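Local coordinates for protein AlyGC (Glaciecola chathamensis, PDB 5GKD) that is an alginate lyase of polysaccharide lyase family 6, probably cleaving alginate by beta-elimination with the help of a bound calcium ion, at residues N344-D349 / D353-F358. Numbering follows the deposited sequence.
Sequences NLIVND and DGITAF
Ile346 lays its CG2 methyl against the backbone carbonyl of Asp353, with CG2 3.9 Å from Asp353 O. That methyl lies anti to the backbone N of Ile346, while CG1 runs beside the N and carries CD1 toward Ile355. There CD1 of Ile346 meets CD1 of Ile355 at 4.3 Å, a loose methyl-to-methyl touch. Both isoleucines also pack on Ile322 of the preceding coil, and Ile346 reaches Leu371 of the following one. Two residues on, Asn348 points to the same inner side. Its ND2 stands 4.3 Å from Gly354 N, and no direct hydrogen bond joins the two segments. A water lies between them instead. It sits 2.8 Å from Asp353 O. Asn348 ND2 gives it only a weak bond, at 3.4 Å. Asn348 OD1 accepts from the N-H of Gln350 in the connecting turn. The bend at Gly354, with phi 74°, is closed by an Asx turn. Ile355 N donates to Asp353 OD1 at 3.1 Å, nearly straight at 169° but from well above the carboxylate plane. Ser378 OG also bonds to this OD1. The strands 339-347 and 355-357 lie on different faces of the coil, each paired in parallel with strands of neighbouring coils. Between them a short turn, with isoleucines, buried Asn348 and Asp353 and a water at its corner, swings the chain around as in the right-handed parallel beta-helix of the pectate lyase-like fold.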
loop_
_atom_site.group_PDB
_atom_site.type_symbol
_atom_site.label_atom_id
_atom_site.label_comp_id
_atom_site.label_asym_id
_atom_site.label_seq_id
_atom_site.Cartn_x
_atom_site.Cartn_y
_atom_site.Cartn_z
ATOM N N ASN A 344 19.269 48.687 -1.375
ATOM C CA ASN A 344 18.620 47.785 -0.444
ATOM C C ASN A 344 19.001 48.126 0.997
ATOM O O ASN A 344 19.980 48.820 1.267
ATOM C CB ASN A 344 18.971 46.336 -0.784
ATOM C CG ASN A 344 18.492 45.941 -2.190
ATOM O OD1 ASN A 344 17.304 45.728 -2.407
ATOM N ND2 ASN A 344 19.403 45.887 -3.137
ATOM N N LEU A 345 18.208 47.616 1.927
ATOM C CA LEU A 345 18.396 47.861 3.348
ATOM C C LEU A 345 18.380 46.527 4.068
ATOM O O LEU A 345 17.397 45.782 3.988
ATOM C CB LEU A 345 17.316 48.791 3.901
ATOM C CG LEU A 345 17.239 48.939 5.424
ATOM C CD1 LEU A 345 18.424 49.686 5.992
ATOM C CD2 LEU A 345 15.955 49.650 5.824
ATOM N N ILE A 346 19.468 46.238 4.770
ATOM C CA ILE A 346 19.657 44.998 5.505
ATOM C C ILE A 346 19.924 45.375 6.950
ATOM O O ILE A 346 20.940 46.008 7.252
ATOM C CB ILE A 346 20.822 44.166 4.940
ATOM C CG1 ILE A 346 20.624 43.869 3.454
ATOM C CG2 ILE A 346 20.982 42.900 5.731
ATOM C CD1 ILE A 346 21.809 43.176 2.801
ATOM N N VAL A 347 19.015 45.003 7.836
ATOM C CA VAL A 347 19.163 45.214 9.263
ATOM C C VAL A 347 19.044 43.852 9.919
ATOM O O VAL A 347 18.006 43.189 9.800
ATOM C CB VAL A 347 18.116 46.187 9.822
ATOM C CG1 VAL A 347 18.340 46.370 11.321
ATOM C CG2 VAL A 347 18.176 47.510 9.095
ATOM N N ASN A 348 20.096 43.436 10.610
ATOM C CA ASN A 348 20.157 42.106 11.198
ATOM C C ASN A 348 20.764 42.233 12.582
ATOM O O ASN A 348 21.831 42.833 12.727
ATOM C CB ASN A 348 20.995 41.177 10.307
ATOM C CG ASN A 348 20.848 39.723 10.664
ATOM O OD1 ASN A 348 20.710 39.373 11.823
ATOM N ND2 ASN A 348 20.890 38.866 9.661
ATOM N N ASP A 349 20.100 41.686 13.595
ATOM C CA ASP A 349 20.630 41.748 14.950
ATOM C C ASP A 349 21.412 40.494 15.345
ATOM O O ASP A 349 21.663 40.279 16.535
ATOM C CB ASP A 349 19.500 42.024 15.951
ATOM C CG ASP A 349 18.423 40.951 15.957
ATOM O OD1 ASP A 349 18.718 39.767 15.716
ATOM O OD2 ASP A 349 17.257 41.300 16.221
ATOM N N ASP A 353 25.654 40.196 8.261
ATOM C CA ASP A 353 24.711 40.610 7.234
ATOM C C ASP A 353 23.940 39.435 6.628
ATOM O O ASP A 353 23.089 39.655 5.768
ATOM C CB ASP A 353 25.434 41.409 6.146
ATOM C CG ASP A 353 26.482 40.603 5.404
ATOM O OD1 ASP A 353 26.715 39.421 5.732
ATOM O OD2 ASP A 353 27.098 41.170 4.483
ATOM N N GLY A 354 24.210 38.206 7.061
ATOM C CA GLY A 354 23.547 37.023 6.571
ATOM C C GLY A 354 23.960 36.563 5.187
ATOM O O GLY A 354 23.406 35.575 4.695
ATOM N N ILE A 355 24.932 37.215 4.558
ATOM C CA ILE A 355 25.258 36.943 3.163
ATOM C C ILE A 355 26.277 35.816 3.073
ATOM O O ILE A 355 27.279 35.806 3.798
ATOM C CB ILE A 355 25.782 38.206 2.472
ATOM C CG1 ILE A 355 24.660 39.235 2.339
ATOM C CG2 ILE A 355 26.386 37.858 1.137
ATOM C CD1 ILE A 355 25.160 40.638 1.980
ATOM N N THR A 356 26.022 34.866 2.170
ATOM C CA THR A 356 26.994 33.843 1.818
ATOM C C THR A 356 27.092 33.767 0.300
ATOM O O THR A 356 26.072 33.632 -0.380
ATOM C CB THR A 356 26.608 32.468 2.377
ATOM O OG1 THR A 356 26.407 32.551 3.790
ATOM C CG2 THR A 356 27.709 31.442 2.095
ATOM N N ALA A 357 28.307 33.834 -0.234
ATOM C CA ALA A 357 28.536 33.603 -1.654
ATOM C C ALA A 357 29.099 32.200 -1.851
ATOM O O ALA A 357 30.024 31.790 -1.139
ATOM C CB ALA A 357 29.488 34.644 -2.246
ATOM N N PHE A 358 28.548 31.470 -2.817
ATOM C CA PHE A 358 28.946 30.095 -3.076
ATOM C C PHE A 358 29.757 29.952 -4.360
ATOM O O PHE A 358 30.156 28.835 -4.714
ATOM C CB PHE A 358 27.700 29.194 -3.101
ATOM C CG PHE A 358 27.009 29.091 -1.762
ATOM C CD1 PHE A 358 27.406 28.149 -0.838
ATOM C CD2 PHE A 358 25.994 29.962 -1.422
ATOM C CE1 PHE A 358 26.794 28.058 0.406
ATOM C CE2 PHE A 358 25.366 29.877 -0.183
ATOM C CZ PHE A 358 25.769 28.921 0.735
HETATM O O HOH W 1 20.352 39.638 6.418
#